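Side-chain contacts in Aureochrome1-like protein (PDB 6I20), which binds flavin mononucleotide in a PAS domain and, as an aureochrome-like protein, probably acts as a blue-light sensor: residues 23-26 / 27-31; 43-46 / 47-51; 59-63 / 64-68. All coordinates share one frame; numbering follows the deposited sequence. Where two conformers were deposited one is given.

Interaction 1 (23-26 / 27-31); sequences PSIP and DNPIV
Pro23 meets the side-chain amide of Asn28 across the loop that joins strands 18-21 and 30-33. Pro23 N has no hydrogen to give, so its 3.1 Å approach to Asn28 OD1 is a plain contact, and Pro23 CB lies 3.6 Å from the same oxygen. Asn28 CG stands anti to the backbone N (chi1 -169°), which brings OD1 back to Pro23 N and CA. OD1 takes its hydrogen bond from Ser21, while the Asn28 side chain also touches the bound flavin mononucleotide.

Ile25 works with both backbone and side chain. Its carbonyl oxygen accepts Asn28 N at 3.0 Å and closes a type II beta turn that reverses the chain between two antiparallel strands of the PAS sheet. The two branches of the isoleucine part company. CG2 lies against the ring of Pro29, 3.6 Å from its CG, with the side chains at about a right angle; the other branch runs on until CD1 sits 4.0 Å from Val31 CG1.

Pro26 takes the second position of the turn, where its ring restricts phi to a suitable value, and its carbonyl oxygen comes 3.4 Å from Pro29 CD. Asp27 follows with positive phi (69°), and its carboxylate leads off to a salt bridge with Arg54.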
ATOM      1  N   PRO A  23       8.128  -9.357   3.851  1.00 15.77           N
ATOM      2  CA  PRO A  23       9.494  -8.889   3.686  1.00 17.07           C
ATOM      3  C   PRO A  23      10.556  -9.978   3.692  1.00 17.73           C
ATOM      4  O   PRO A  23      11.688  -9.708   3.347  1.00 19.20           O
ATOM      5  CB  PRO A  23       9.685  -7.926   4.833  1.00 18.83           C
ATOM      6  CG  PRO A  23       8.757  -8.445   5.897  1.00 18.59           C
ATOM      7  CD  PRO A  23       7.556  -8.938   5.157  1.00 16.48           C
ATOM      8  N   SER A  24      10.219 -11.189   4.105  1.00 17.88           N
ATOM      9  CA  SER A  24      11.164 -12.307   4.024  1.00 18.89           C
ATOM     10  C   SER A  24      11.315 -12.879   2.615  1.00 18.37           C
ATOM     11  O   SER A  24      12.238 -13.665   2.365  1.00 19.13           O
ATOM     12  CB  SER A  24      10.801 -13.417   5.002  1.00 21.52           C
ATOM     13  OG  SER A  24       9.669 -14.108   4.558  1.00 24.39           O
ATOM     14  N   ILE A  25      10.393 -12.511   1.719  1.00 17.52           N
ATOM     15  CA  ILE A  25      10.522 -12.968   0.309  1.00 18.50           C
ATOM     16  C   ILE A  25      11.273 -11.876  -0.436  1.00 18.68           C
ATOM     17  O   ILE A  25      11.032 -10.681  -0.194  1.00 17.82           O
ATOM     18  CB  ILE A  25       9.109 -13.199  -0.262  1.00 18.86           C
ATOM     19  CG1 ILE A  25       8.332 -14.208   0.586  1.00 20.10           C
ATOM     20  CG2 ILE A  25       9.195 -13.652  -1.703  1.00 20.29           C
ATOM     21  CD1 ILE A  25       6.905 -14.446   0.142  1.00 20.13           C
ATOM     22  N   PRO A  26      12.169 -12.237  -1.382  1.00 21.03           N
ATOM     23  CA  PRO A  26      12.871 -11.172  -2.075  1.00 21.04           C
ATOM     24  C   PRO A  26      11.964 -10.094  -2.657  1.00 19.59           C
ATOM     25  O   PRO A  26      10.937 -10.389  -3.274  1.00 19.04           O
ATOM     26  CB  PRO A  26      13.586 -11.884  -3.212  1.00 24.37           C
ATOM     27  CG  PRO A  26      13.555 -13.318  -2.869  1.00 25.62           C
ATOM     28  CD  PRO A  26      12.669 -13.572  -1.714  1.00 23.11           C
ATOM     29  N   ASP A  27      12.365  -8.855  -2.395  1.00 18.77           N
ATOM     30  CA  ASP A  27      11.702  -7.665  -2.833  1.00 18.45           C
ATOM     31  C   ASP A  27      10.353  -7.374  -2.199  1.00 17.07           C
ATOM     32  O   ASP A  27       9.590  -6.580  -2.719  1.00 17.34           O
ATOM     33  CB  ASP A  27      11.568  -7.625  -4.373  1.00 19.35           C
ATOM     34  CG  ASP A  27      11.574  -6.204  -4.912  1.00 19.99           C
ATOM     35  OD1 ASP A  27      12.027  -5.270  -4.202  1.00 21.21           O
ATOM     36  OD2 ASP A  27      11.103  -6.000  -6.074  1.00 20.77           O
ATOM     37  N   ASN A  28      10.097  -7.975  -1.045  1.00 16.84           N
ATOM     38  CA  ASN A  28       8.926  -7.633  -0.245  1.00 16.07           C
ATOM     39  C   ASN A  28       7.630  -7.575  -1.054  1.00 15.17           C
ATOM     40  O   ASN A  28       6.912  -6.540  -1.073  1.00 15.51           O
ATOM     41  CB  ASN A  28       9.178  -6.287   0.471  1.00 16.36           C
ATOM     42  CG  ASN A  28       8.148  -5.951   1.528  1.00 16.98           C
ATOM     43  OD1 ASN A  28       7.514  -6.832   2.118  1.00 17.04           O
ATOM     44  ND2 ASN A  28       7.974  -4.668   1.761  1.00 17.96           N
ATOM     45  N   PRO A  29       7.300  -8.695  -1.715  1.00 15.06           N
ATOM     46  CA  PRO A  29       6.152  -8.700  -2.602  1.00 14.40           C
ATOM     47  C   PRO A  29       4.810  -8.860  -1.895  1.00 13.31           C
ATOM     48  O   PRO A  29       4.730  -9.337  -0.748  1.00 14.13           O
ATOM     49  CB  PRO A  29       6.405  -9.917  -3.443  1.00 15.68           C
ATOM     50  CG  PRO A  29       7.045 -10.874  -2.497  1.00 16.47           C
ATOM     51  CD  PRO A  29       7.964  -9.992  -1.703  1.00 16.30           C
ATOM     52  N   ILE A  30       3.778  -8.541  -2.634  1.00 12.56           N
ATOM     53  CA  ILE A  30       2.399  -8.729  -2.219  1.00 12.52           C
ATOM     54  C   ILE A  30       2.103 -10.235  -2.127  1.00 12.63           C
ATOM     55  O   ILE A  30       2.350 -10.998  -3.071  1.00 14.14           O
ATOM     56  CB  ILE A  30       1.437  -8.079  -3.206  1.00 13.06           C
ATOM     57  CG1 ILE A  30       1.615  -6.580  -3.294  1.00 14.19           C
ATOM     58  CG2 ILE A  30      -0.013  -8.425  -2.899  1.00 14.39           C
ATOM     59  CD1 ILE A  30       0.930  -6.006  -4.540  1.00 16.85           C
ATOM     60  N   VAL A  31       1.528 -10.649  -0.983  1.00 12.75           N
ATOM     61  CA  VAL A  31       1.074 -12.023  -0.750  1.00 13.26           C
ATOM     62  C   VAL A  31      -0.469 -12.097  -0.599  1.00 12.91           C
ATOM     63  O   VAL A  31      -1.007 -13.217  -0.584  1.00 14.06           O
ATOM     64  CB  VAL A  31       1.760 -12.736   0.439  1.00 14.62           C
ATOM     65  CG1 VAL A  31       3.236 -12.970   0.147  1.00 16.20           C
ATOM     66  CG2 VAL A  31       1.541 -11.960   1.731  1.00 15.38           C
TER

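Interaction 2 (43-46 / 47-51); sequences YALS and EVLGR
Glu47 reaches back along the start of a short helix to Ala44, and can be followed atom by atom from CB to OE1. CB rests 3.4 Å from Ala44 O, the same oxygen that accepts the Glu47 backbone N-H. CG, set beside the backbone N by chi1 of -65°, passes Ala44 O at 4.1 Å as the extended chain runs toward the preceding residues. CD then comes to 4.0 Å from Ala44 N. At the tip, OE1 accepts that N-H at 3.0 Å through its anti lone pair, in a fairly straight bond of 166° at the hydrogen. The methyl CB of Ala44 borders OE1, and the Tyr43 ring approaches through CD1, 4.0 Å from OE1, with ring and carboxylate planes 61° apart. OE1 has a second partner in Lys88, whose salt bridge and the backbone N-H together hold the carboxylate in place.

Next to this, Tyr43 CB packs tightly on Val48 CG1 at 3.4 Å, while the Tyr43 ring makes an edge-to-face contact with Phe55. On another side of the turn, Leu45 CD1 lies 3.8 Å from Leu49 CG, and Leu45 O accepts two N-H groups, those of Val48 and Leu49. A glutamate gripping the N-H three residues back recalls one half of a capping box, here at the start of the weakly bonded helix 45-48 in the helical connection of the PAS fold.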
ATOM      1  N   TYR A  43      -5.736  -4.039 -12.012  1.00 17.68           N
ATOM      2  CA  TYR A  43      -4.970  -5.259 -12.183  1.00 16.65           C
ATOM      3  C   TYR A  43      -5.756  -6.464 -11.722  1.00 17.29           C
ATOM      4  O   TYR A  43      -6.548  -6.347 -10.772  1.00 18.97           O
ATOM      5  CB  TYR A  43      -3.634  -5.193 -11.419  1.00 17.03           C
ATOM      6  CG  TYR A  43      -2.642  -4.226 -12.027  1.00 16.45           C
ATOM      7  CD1 TYR A  43      -1.765  -4.643 -13.011  1.00 17.87           C
ATOM      8  CD2 TYR A  43      -2.603  -2.885 -11.660  1.00 17.47           C
ATOM      9  CE1 TYR A  43      -0.874  -3.755 -13.588  1.00 18.59           C
ATOM     10  CE2 TYR A  43      -1.707  -2.006 -12.229  1.00 18.29           C
ATOM     11  CZ  TYR A  43      -0.854  -2.443 -13.211  1.00 18.10           C
ATOM     12  OH  TYR A  43       0.026  -1.577 -13.795  1.00 20.06           O
ATOM     13  N   ALA A  44      -5.571  -7.605 -12.366  1.00 16.81           N
ATOM     14  CA  ALA A  44      -6.073  -8.879 -11.899  1.00 16.94           C
ATOM     15  C   ALA A  44      -5.217  -9.364 -10.745  1.00 15.87           C
ATOM     16  O   ALA A  44      -4.026  -9.062 -10.619  1.00 15.37           O
ATOM     17  CB  ALA A  44      -6.090  -9.906 -13.018  1.00 18.40           C
ATOM     18  N   LEU A  45      -5.813 -10.181  -9.879  1.00 15.55           N
ATOM     19  CA  LEU A  45      -5.066 -10.724  -8.736  1.00 15.65           C
ATOM     20  C   LEU A  45      -3.779 -11.455  -9.184  1.00 15.77           C
ATOM     21  O   LEU A  45      -2.715 -11.309  -8.567  1.00 15.60           O
ATOM     22  CB  LEU A  45      -5.943 -11.701  -7.923  1.00 15.95           C
ATOM     23  CG  LEU A  45      -5.320 -12.225  -6.634  1.00 16.25           C
ATOM     24  CD1 LEU A  45      -4.959 -11.108  -5.648  1.00 16.79           C
ATOM     25  CD2 LEU A  45      -6.295 -13.199  -5.984  1.00 16.53           C
ATOM     26  N   SER A  46      -3.888 -12.191 -10.284  1.00 15.81           N
ATOM     27  CA  SER A  46      -2.767 -12.943 -10.845  1.00 16.56           C
ATOM     28  C   SER A  46      -1.657 -12.048 -11.387  1.00 15.96           C
ATOM     29  O   SER A  46      -0.571 -12.577 -11.671  1.00 17.62           O
ATOM     30  CB  SER A  46      -3.306 -13.841 -11.958  1.00 17.59           C
ATOM     31  OG  SER A  46      -4.014 -13.045 -12.886  1.00 18.69           O
ATOM     32  N   GLU A  47      -1.891 -10.752 -11.532  1.00 15.59           N
ATOM     33  CA  GLU A  47      -0.891  -9.797 -11.974  1.00 15.76           C
ATOM     34  C   GLU A  47      -0.230  -9.065 -10.823  1.00 16.02           C
ATOM     35  O   GLU A  47       0.713  -8.311 -11.032  1.00 17.54           O
ATOM     36  CB  GLU A  47      -1.531  -8.759 -12.919  1.00 16.56           C
ATOM     37  CG  GLU A  47      -2.021  -9.366 -14.197  1.00 17.89           C
ATOM     38  CD  GLU A  47      -2.719  -8.390 -15.090  1.00 19.33           C
ATOM     39  OE1 GLU A  47      -3.674  -7.714 -14.658  1.00 19.05           O
ATOM     40  OE2 GLU A  47      -2.304  -8.273 -16.262  1.00 21.24           O
ATOM     41  N   VAL A  48      -0.764  -9.215  -9.603  1.00 14.88           N
ATOM     42  CA  VAL A  48      -0.245  -8.463  -8.449  1.00 15.00           C
ATOM     43  C   VAL A  48       0.472  -9.333  -7.423  1.00 14.04           C
ATOM     44  O   VAL A  48       1.477  -8.929  -6.844  1.00 14.56           O
ATOM     45  CB  VAL A  48      -1.278  -7.559  -7.835  1.00 17.52           C
ATOM     46  CG1 VAL A  48      -1.985  -6.659  -8.812  1.00 18.38           C
ATOM     47  CG2 VAL A  48      -2.235  -8.277  -7.007  1.00 19.31           C
ATOM     48  N   LEU A  49      -0.045 -10.539  -7.156  1.00 14.72           N
ATOM     49  CA  LEU A  49       0.632 -11.400  -6.202  1.00 14.76           C
ATOM     50  C   LEU A  49       2.045 -11.695  -6.688  1.00 14.69           C
ATOM     51  O   LEU A  49       2.264 -11.915  -7.892  1.00 16.02           O
ATOM     52  CB  LEU A  49      -0.107 -12.692  -5.981  1.00 15.64           C
ATOM     53  CG  LEU A  49      -1.509 -12.581  -5.378  1.00 16.73           C
ATOM     54  CD1 LEU A  49      -2.124 -13.959  -5.353  1.00 18.35           C
ATOM     55  CD2 LEU A  49      -1.524 -11.920  -4.015  1.00 18.13           C
ATOM     56  N   GLY A  50       3.008 -11.666  -5.767  1.00 15.18           N
ATOM     57  CA  GLY A  50       4.419 -11.920  -6.119  1.00 16.23           C
ATOM     58  C   GLY A  50       5.178 -10.721  -6.635  1.00 15.35           C
ATOM     59  O   GLY A  50       6.359 -10.853  -6.990  1.00 17.92           O
ATOM     60  N   ARG A  51       4.518  -9.562  -6.687  0.50 14.83           N
ATOM     61  CA  ARG A  51       5.103  -8.320  -7.162  0.50 15.40           C
ATOM     62  C   ARG A  51       5.206  -7.294  -6.037  0.50 14.82           C
ATOM     63  O   ARG A  51       4.342  -7.232  -5.170  0.50 14.56           O
ATOM     64  CB  ARG A  51       4.231  -7.730  -8.288  0.50 16.05           C
ATOM     65  CG  ARG A  51       4.040  -8.695  -9.458  0.50 16.73           C
ATOM     66  CD  ARG A  51       5.296  -8.741 -10.316  0.50 17.29           C
ATOM     67  NE  ARG A  51       5.826  -7.420 -10.601  0.50 19.87           N
ATOM     68  CZ  ARG A  51       5.413  -6.584 -11.563  0.50 20.06           C
ATOM     69  NH1 ARG A  51       5.953  -5.416 -11.633  0.50 19.82           N
ATOM     70  NH2 ARG A  51       4.498  -6.924 -12.468  0.50 22.49           N
TER

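Interaction 3 (59-63 / 64-68); sequences PETDP and KAVEK
Asp62 and Lys64 lie obliquely to one another at the start of helix 63-75, the carboxylate placed beside the lysine backbone and not at its ammonium. A chi1 of -178° turns the Asp62 carboxylate toward the helix, where OD1 accepts Lys64 N at 2.9 Å. The N-H comes from above the carboxylate, 61° out of its plane, and OD1 also rests on the lysine stem, 3.4 Å from Lys64 CB. A bend at chi3 brings Lys64 CE back to 4.0 Å from Asp62 OD1, yet NZ stays 5.0 Å from Asp62 OD2, not in contact, though the opposite charges may attract weakly. Without the carboxylate, as with an alanine here, the Lys64 N-H would probably lose its acceptor in the first turn and the helix start is likely to fray.

Thr61 and Val66 stand at about a right angle and touch through their CG2 methyls at 4.0 Å. Thr61 OG1 is turned to other partners, Leu84 O and the Gly58 backbone N. The backbone completes the turn: Asp62 O takes weak bonds from Ala65 N and Val66 N, and Pro63 O accepts Glu67 N at 2.9 Å. Pro63, directly after the cap, has no N-H that would need a partner. The whole is an aspartate N-cap followed by proline, opening a PAS-fold helix whose Val66 side chain lines the flavin mononucleotide pocket.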
ATOM      1  N   PRO A  59       6.146   8.262 -13.849  1.00 18.38           N
ATOM      2  CA  PRO A  59       6.978   9.460 -13.993  1.00 20.05           C
ATOM      3  C   PRO A  59       6.547  10.659 -13.181  1.00 21.49           C
ATOM      4  O   PRO A  59       7.393  11.459 -12.819  1.00 23.51           O
ATOM      5  CB  PRO A  59       6.871   9.778 -15.486  1.00 21.59           C
ATOM      6  CG  PRO A  59       6.566   8.513 -16.095  1.00 21.28           C
ATOM      7  CD  PRO A  59       5.739   7.708 -15.160  1.00 19.09           C
ATOM      8  N   GLU A  60       5.253  10.810 -12.933  1.00 20.22           N
ATOM      9  CA  GLU A  60       4.824  11.959 -12.139  1.00 22.63           C
ATOM     10  C   GLU A  60       4.688  11.670 -10.653  1.00 21.09           C
ATOM     11  O   GLU A  60       4.374  12.572  -9.905  1.00 23.64           O
ATOM     12  CB  GLU A  60       3.589  12.564 -12.744  1.00 25.80           C
ATOM     13  CG  GLU A  60       3.920  13.116 -14.121  1.00 29.31           C
ATOM     14  CD  GLU A  60       2.885  14.034 -14.688  1.00 32.57           C
ATOM     15  OE1 GLU A  60       2.167  13.620 -15.623  1.00 41.50           O
ATOM     16  OE2 GLU A  60       2.831  15.178 -14.229  1.00 39.61           O
ATOM     17  N   THR A  61       5.014  10.457 -10.221  1.00 18.54           N
ATOM     18  CA  THR A  61       5.076  10.151  -8.786  1.00 18.74           C
ATOM     19  C   THR A  61       6.278  10.847  -8.174  1.00 20.28           C
ATOM     20  O   THR A  61       7.362  10.811  -8.724  1.00 21.49           O
ATOM     21  CB  THR A  61       5.236   8.635  -8.593  1.00 17.92           C
ATOM     22  OG1 THR A  61       4.197   7.935  -9.272  1.00 17.23           O
ATOM     23  CG2 THR A  61       5.218   8.260  -7.120  1.00 18.13           C
ATOM     24  N   ASP A  62       6.100  11.470  -7.001  1.00 20.08           N
ATOM     25  CA  ASP A  62       7.161  12.220  -6.367  1.00 20.86           C
ATOM     26  C   ASP A  62       8.138  11.231  -5.709  1.00 20.02           C
ATOM     27  O   ASP A  62       7.750  10.496  -4.814  1.00 19.36           O
ATOM     28  CB  ASP A  62       6.543  13.142  -5.296  1.00 21.76           C
ATOM     29  CG  ASP A  62       7.579  14.009  -4.598  1.00 24.15           C
ATOM     30  OD1 ASP A  62       8.809  13.898  -4.857  1.00 25.22           O
ATOM     31  OD2 ASP A  62       7.197  14.840  -3.736  1.00 26.86           O
ATOM     32  N   PRO A  63       9.437  11.218  -6.119  1.00 21.09           N
ATOM     33  CA  PRO A  63      10.392  10.316  -5.455  1.00 21.54           C
ATOM     34  C   PRO A  63      10.554  10.586  -3.954  1.00 21.86           C
ATOM     35  O   PRO A  63      10.930   9.694  -3.212  1.00 21.34           O
ATOM     36  CB  PRO A  63      11.704  10.520  -6.248  1.00 23.70           C
ATOM     37  CG  PRO A  63      11.522  11.820  -6.877  1.00 25.62           C
ATOM     38  CD  PRO A  63      10.080  12.028  -7.161  1.00 22.80           C
ATOM     39  N   LYS A  64      10.309  11.815  -3.530  1.00 22.69           N
ATOM     40  CA  LYS A  64      10.375  12.124  -2.096  1.00 23.47           C
ATOM     41  C   LYS A  64       9.291  11.418  -1.299  1.00 22.39           C
ATOM     42  O   LYS A  64       9.542  11.027  -0.138  1.00 22.40           O
ATOM     43  CB  LYS A  64      10.317  13.643  -1.864  1.00 25.63           C
ATOM     44  CG  LYS A  64      11.497  14.437  -2.459  1.00 28.91           C
ATOM     45  CD  LYS A  64      11.470  15.913  -2.059  1.00 32.32           C
ATOM     46  CE  LYS A  64      11.031  16.789  -3.216  1.00 35.17           C
ATOM     47  NZ  LYS A  64      10.816  18.215  -2.917  1.00 37.42           N
ATOM     48  N   ALA A  65       8.129  11.194  -1.901  1.00 20.95           N
ATOM     49  CA  ALA A  65       7.071  10.447  -1.199  1.00 20.54           C
ATOM     50  C   ALA A  65       7.499   9.010  -1.077  1.00 19.52           C
ATOM     51  O   ALA A  65       7.291   8.341  -0.059  1.00 19.68           O
ATOM     52  CB  ALA A  65       5.765  10.538  -1.930  1.00 20.16           C
ATOM     53  N   VAL A  66       8.067   8.465  -2.165  1.00 19.29           N
ATOM     54  CA  VAL A  66       8.537   7.087  -2.126  1.00 18.89           C
ATOM     55  C   VAL A  66       9.634   6.913  -1.059  1.00 19.29           C
ATOM     56  O   VAL A  66       9.664   5.910  -0.332  1.00 19.31           O
ATOM     57  CB  VAL A  66       9.033   6.663  -3.555  1.00 19.48           C
ATOM     58  CG1 VAL A  66       9.620   5.266  -3.549  1.00 20.63           C
ATOM     59  CG2 VAL A  66       7.862   6.738  -4.515  1.00 18.46           C
ATOM     60  N   GLU A  67      10.495   7.906  -0.926  1.00 20.02           N
ATOM     61  CA  GLU A  67      11.538   7.886   0.096  1.00 22.46           C
ATOM     62  C   GLU A  67      10.954   7.885   1.507  1.00 22.82           C
ATOM     63  O   GLU A  67      11.447   7.186   2.385  1.00 21.97           O
ATOM     64  CB  GLU A  67      12.491   9.051  -0.090  1.00 25.69           C
ATOM     65  CG  GLU A  67      13.601   9.149   0.929  1.00 28.70           C
ATOM     66  CD  GLU A  67      14.573   7.972   1.010  1.00 31.45           C
ATOM     67  OE1 GLU A  67      14.740   7.213   0.040  1.00 33.58           O
ATOM     68  OE2 GLU A  67      15.213   7.807   2.079  1.00 38.37           O
ATOM     69  N   LYS A  68       9.888   8.641   1.713  1.00 21.62           N
ATOM     70  CA  LYS A  68       9.200   8.579   3.048  1.00 21.76           C
ATOM     71  C   LYS A  68       8.679   7.176   3.374  1.00 20.54           C
ATOM     72  O   LYS A  68       8.783   6.683   4.523  1.00 21.34           O
ATOM     73  CB  LYS A  68       8.052   9.588   3.067  1.00 23.69           C
ATOM     74  CG  LYS A  68       8.505  11.000   3.126  1.00 26.80           C
ATOM     75  CD  LYS A  68       7.391  11.953   3.504  1.00 30.39           C
ATOM     76  CE  LYS A  68       7.864  13.359   3.232  1.00 32.66           C
ATOM     77  NZ  LYS A  68       6.949  14.397   3.748  1.00 36.07           N
TER

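Going from the N terminus, interaction 1 closes the loop between strands 18-21 and 30-33, interaction 2 winds the short helix 45-48 and the turn after it, and interaction 3 starts helix 63-75. The three follow in series along one PAS domain, none nested in or crossing another. Interactions 1 and 2 nevertheless meet in space: Ile30 O lies 2.9 Å from Gly50 N and Ile30 N 2.9 Å from Arg51 O, probable hydrogen bonds that tie the outer strand to residues 47-51. Interaction 3 stands apart, its nearest atoms about 11 Å from either, yet Asn28 of interaction 1 and Val66 of interaction 3 both touch the flavin mononucleotide.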